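Local structure of sarcosine oxidase (Pyrococcus horikoshii, 1Y56) at residues F89-D94 with V134-W139; Q231-G236 with G258-G263. The protein probably catalyses the FAD-dependent oxidation of L-proline, as the beta subunit of a dehydrogenase complex that also contains FMN and ATP. One frame throughout, in Å; residues are numbered along the deposited sequence.

How the contacts relate
Following the chain from its N terminus, contact 1 comes first: it closes a loop of 39 residues that leaves strand 87-91, runs through helix 94-109, strand 115-117 and helix 119-124, and returns as strand 136-140. Contact 2 opens only after that and closes a shorter loop of 21 residues, which holds strands 241-244 and 250-253. The two are in series, neither nested nor crossed. Both reach one mixed sheet, in which strand 87-91 of contact 1 pairs with strand 241-244 from inside the loop of contact 2. Their centres lie about 23 Å apart and their nearest atoms about 11 Å, so the sheet joins them without a touch.

Contact 1 (F89-D94 with V134-W139); sequences FLLYDD and VIAASW
The carbonyl oxygen of Phe-89 takes the N-H of Ser-138 at 2.7 Å from O to N, in the plane of the carbonyl, and the CA of Ala-137 closes on the same O at 3.1 Å as a weaker CA-H...O contact. Phe-89 N returns a bond to Ser-138 O, so the two residues form an antiparallel hydrogen-bonded pair. One step on, Leu-90 and Ala-137 are the non-hydrogen-bonded pair. At Leu-91 the ladder is disturbed: its N binds Ala-136 O at 2.9 Å, while its O accepts from Ile-135 N at 2.8 Å, with each donor tilted from the carbonyl plane. Ile-135 and Ala-136 thus both face Leu-91, a classic beta bulge where strand 136-139 begins. These strands are neighbours in the mixed sheet that also holds strands 115-117 and 241-244, separate from the Rossmann-type sheet. On one face, Phe-89 CB meets Ser-138 CB at 3.6 Å and Leu-91 CD2 lies against Ala-136 CB; Phe-100 of helix 94-109 covers this side. On the other, Leu-90 CD2 approaches Val-134 CG1. Val-134 has CG1 anti to its backbone N (chi1 -171°), which sets this methyl 3.3 Å from Leu-91 O; its CG2 meets CE1 of the Tyr-92 ring obliquely, at 3.9 Å. Tyr-92 OH is hydrogen-bonded to Ser-244 OG, and Asp-93 caps helix 94-109 through Glu-96 N. From the bulge, Ile-135 sends CD1 to the backbone of Asp-93, 3.6 Å from its C, and up to OD1 of Asp-94.

Contact 2 (Q231-G236 with G258-G263); sequences QPIKRG and GGIIGG
In Ile-233, CG1 stands anti to the carbonyl carbon and beside the backbone N (chi1 -89°); in Ile-260, CD1 is extended, anti to CA (chi2 161°). Ile-233 CG1 and Ile-260 CD1 meet at 4.3 Å, a loose apolar touch from one loop to the other. Most of the rest gathers on the carbonyl oxygen of Gly-258, chiefly from backbone atoms. Ile-233 N lies 2.8 Å from Gly-258 O, but the bond is weak because the N-H is bent well off the line, at 129°. The CA of Pro-232 adds a CA-H...O contact to the same Gly-258 O at 3.1 Å, and Pro-232 CB borders that oxygen at 3.9 Å. Gln-254 NE2 gives it a further hydrogen bond and also binds Lys-234 O, so one amide group ties both loops together. At the backbone angles of Gly-258 a CB would jam against the preceding carbonyl O and also crowd Pro-232 CB and Ile-233 O, so the position calls for glycine. Gly-259 O, 3.4 Å from Gln-231 O, is a second acceptor and bonds instead to Thr-230 OG1. Further along, Ile-261 touches FMN; Tyr-91 and Phe-93 of the neighbouring PH1363 chain cover Pro-232 and Ile-233. The junction sits at the strand ends, where residues 231-236 leave strand 221-230 for strand 241-244, while 258-260 lead into strand 261-263, between strands 250-253 and 221-230.

Contact 1 (F89-D94 with V134-W139)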
# COMPACT_ATOMS: atom_id res chain seq x y z
N PHE B 89 56.11 23.33 -16.91
CA PHE B 89 55.17 24.05 -17.76
C PHE B 89 55.63 23.94 -19.21
O PHE B 89 56.65 24.51 -19.58
CB PHE B 89 55.12 25.52 -17.37
CG PHE B 89 54.38 25.79 -16.09
CD1 PHE B 89 53.04 26.17 -16.11
CD2 PHE B 89 55.03 25.72 -14.85
CE1 PHE B 89 52.36 26.45 -14.93
CE2 PHE B 89 54.35 25.99 -13.67
CZ PHE B 89 53.02 26.36 -13.71
N LEU B 90 54.88 23.21 -20.04
CA LEU B 90 55.25 23.11 -21.46
C LEU B 90 54.84 24.35 -22.25
O LEU B 90 53.71 24.80 -22.16
CB LEU B 90 54.62 21.88 -22.12
CG LEU B 90 54.82 20.52 -21.48
CD1 LEU B 90 53.91 19.51 -22.15
CD2 LEU B 90 56.28 20.11 -21.55
N LEU B 91 55.77 24.89 -23.04
CA LEU B 91 55.51 26.07 -23.87
C LEU B 91 55.58 25.74 -25.36
O LEU B 91 56.38 24.90 -25.79
CB LEU B 91 56.52 27.17 -23.54
CG LEU B 91 56.48 27.99 -22.24
CD1 LEU B 91 55.59 27.45 -21.13
CD2 LEU B 91 57.91 28.13 -21.73
N TYR B 92 54.76 26.41 -26.16
CA TYR B 92 54.62 26.08 -27.59
C TYR B 92 54.81 27.24 -28.56
O TYR B 92 54.95 26.99 -29.76
CB TYR B 92 53.27 25.45 -27.88
CG TYR B 92 52.95 24.29 -26.99
CD1 TYR B 92 53.18 22.99 -27.40
CD2 TYR B 92 52.41 24.51 -25.72
CE1 TYR B 92 52.87 21.92 -26.57
CE2 TYR B 92 52.10 23.45 -24.89
CZ TYR B 92 52.33 22.16 -25.32
OH TYR B 92 52.03 21.10 -24.51
N ASP B 93 54.80 28.47 -28.07
CA ASP B 93 55.01 29.64 -28.94
C ASP B 93 55.67 30.85 -28.26
O ASP B 93 55.78 30.90 -27.03
CB ASP B 93 53.73 30.04 -29.68
CG ASP B 93 52.54 30.23 -28.75
OD1 ASP B 93 51.50 29.56 -28.96
OD2 ASP B 93 52.65 31.05 -27.81
N ASP B 94 56.10 31.80 -29.08
CA ASP B 94 56.86 32.97 -28.64
C ASP B 94 56.04 33.83 -27.70
O ASP B 94 56.56 34.38 -26.74
CB ASP B 94 57.29 33.79 -29.85
CG ASP B 94 57.98 32.94 -30.93
OD1 ASP B 94 58.20 31.72 -30.71
OD2 ASP B 94 58.32 33.50 -32.00
N VAL B 134 56.64 21.34 -28.64
CA VAL B 134 57.10 22.08 -27.47
C VAL B 134 58.37 22.83 -27.84
O VAL B 134 59.30 22.24 -28.38
CB VAL B 134 57.43 21.14 -26.31
CG1 VAL B 134 57.68 21.92 -25.03
CG2 VAL B 134 56.32 20.11 -26.12
N ILE B 135 58.43 24.12 -27.54
CA ILE B 135 59.58 24.93 -27.96
C ILE B 135 60.48 25.34 -26.79
O ILE B 135 61.68 25.57 -26.95
CB ILE B 135 59.16 26.16 -28.85
CG1 ILE B 135 58.53 27.28 -28.01
CG2 ILE B 135 58.25 25.71 -30.03
CD1 ILE B 135 58.50 28.62 -28.72
N ALA B 136 59.89 25.40 -25.60
CA ALA B 136 60.63 25.51 -24.37
C ALA B 136 59.75 24.97 -23.26
O ALA B 136 58.60 24.59 -23.50
CB ALA B 136 61.03 26.95 -24.11
N ALA B 137 60.28 24.91 -22.05
CA ALA B 137 59.46 24.54 -20.90
C ALA B 137 59.96 25.29 -19.71
O ALA B 137 61.16 25.57 -19.60
CB ALA B 137 59.52 23.05 -20.65
N SER B 138 59.04 25.63 -18.82
CA SER B 138 59.41 26.25 -17.56
C SER B 138 59.58 25.13 -16.54
O SER B 138 58.67 24.32 -16.33
CB SER B 138 58.33 27.21 -17.11
OG SER B 138 58.75 27.89 -15.96
N TRP B 139 60.75 25.09 -15.92
CA TRP B 139 61.11 24.01 -15.02
C TRP B 139 61.60 24.53 -13.68
O TRP B 139 62.46 25.40 -13.65
CB TRP B 139 62.20 23.16 -15.68
CG TRP B 139 62.86 22.18 -14.76
CD1 TRP B 139 64.16 22.20 -14.35
CD2 TRP B 139 62.27 21.03 -14.15
NE1 TRP B 139 64.41 21.14 -13.52
CE2 TRP B 139 63.27 20.40 -13.38
CE3 TRP B 139 60.99 20.46 -14.18
CZ2 TRP B 139 63.04 19.23 -12.63
CZ3 TRP B 139 60.76 19.30 -13.44
CH2 TRP B 139 61.77 18.70 -12.68

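Contact 2 (Q231-G236 with G258-G263)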
# COMPACT_ATOMS: atom_id res chain seq x y z
N GLN B 231 44.95 3.48 -14.70
CA GLN B 231 45.48 2.28 -14.06
C GLN B 231 46.92 2.54 -13.64
O GLN B 231 47.58 3.38 -14.25
CB GLN B 231 45.42 1.13 -15.04
CG GLN B 231 46.27 1.34 -16.25
CD GLN B 231 46.35 0.11 -17.11
OE1 GLN B 231 45.77 0.04 -18.20
NE2 GLN B 231 47.06 -0.90 -16.60
N PRO B 232 47.41 1.83 -12.61
CA PRO B 232 48.79 2.04 -12.16
C PRO B 232 49.82 1.57 -13.18
O PRO B 232 49.56 0.66 -13.97
CB PRO B 232 48.88 1.19 -10.89
CG PRO B 232 47.48 0.90 -10.51
CD PRO B 232 46.73 0.82 -11.79
N ILE B 233 50.99 2.20 -13.12
CA ILE B 233 52.03 2.12 -14.14
C ILE B 233 53.35 2.06 -13.37
O ILE B 233 53.39 2.41 -12.19
CB ILE B 233 51.88 3.36 -15.11
CG1 ILE B 233 50.94 3.01 -16.25
CG2 ILE B 233 53.18 3.90 -15.69
CD1 ILE B 233 51.06 1.57 -16.66
N LYS B 234 54.41 1.59 -14.01
CA LYS B 234 55.72 1.56 -13.37
C LYS B 234 56.04 2.85 -12.61
O LYS B 234 55.85 3.95 -13.14
CB LYS B 234 56.79 1.30 -14.43
CG LYS B 234 57.89 0.35 -13.97
CD LYS B 234 58.41 -0.54 -15.13
CE LYS B 234 59.38 0.22 -16.07
NZ LYS B 234 60.59 0.75 -15.33
N ARG B 235 56.51 2.71 -11.37
CA ARG B 235 56.97 3.84 -10.54
C ARG B 235 57.88 4.80 -11.30
O ARG B 235 58.66 4.38 -12.15
CB ARG B 235 57.72 3.32 -9.31
CG ARG B 235 59.02 2.48 -9.64
CD ARG B 235 58.94 0.97 -9.23
NE ARG B 235 58.14 0.11 -10.13
CZ ARG B 235 56.89 -0.32 -9.88
NH1 ARG B 235 56.25 0.03 -8.76
NH2 ARG B 235 56.27 -1.10 -10.77
N GLY B 236 57.77 6.09 -11.02
CA GLY B 236 58.65 7.08 -11.64
C GLY B 236 58.56 7.26 -13.15
O GLY B 236 59.47 7.79 -13.76
N GLY B 258 50.88 4.87 -8.23
CA GLY B 258 51.28 4.54 -9.61
C GLY B 258 50.28 4.99 -10.67
O GLY B 258 50.40 4.63 -11.85
N GLY B 259 49.33 5.82 -10.25
CA GLY B 259 48.14 6.09 -11.02
C GLY B 259 48.21 6.96 -12.25
O GLY B 259 47.65 6.61 -13.29
N ILE B 260 48.86 8.10 -12.18
CA ILE B 260 48.62 9.13 -13.23
C ILE B 260 47.23 9.73 -13.06
O ILE B 260 46.22 9.19 -13.53
CB ILE B 260 48.82 8.66 -14.70
CG1 ILE B 260 50.24 8.19 -14.92
CG2 ILE B 260 48.54 9.81 -15.65
CD1 ILE B 260 50.38 7.32 -16.14
N ILE B 261 47.23 10.86 -12.36
CA ILE B 261 46.06 11.58 -11.97
C ILE B 261 46.12 12.90 -12.72
O ILE B 261 47.19 13.33 -13.13
CB ILE B 261 46.08 11.80 -10.43
CG1 ILE B 261 44.75 12.39 -9.93
CG2 ILE B 261 47.32 12.63 -10.00
CD1 ILE B 261 44.63 12.46 -8.41
N GLY B 262 44.98 13.54 -12.93
CA GLY B 262 45.01 14.87 -13.51
C GLY B 262 43.65 15.38 -13.93
O GLY B 262 42.66 14.65 -13.89
N GLY B 263 43.62 16.65 -14.33
CA GLY B 263 42.42 17.28 -14.82
C GLY B 263 42.75 18.24 -15.93
O GLY B 263 43.84 18.18 -16.50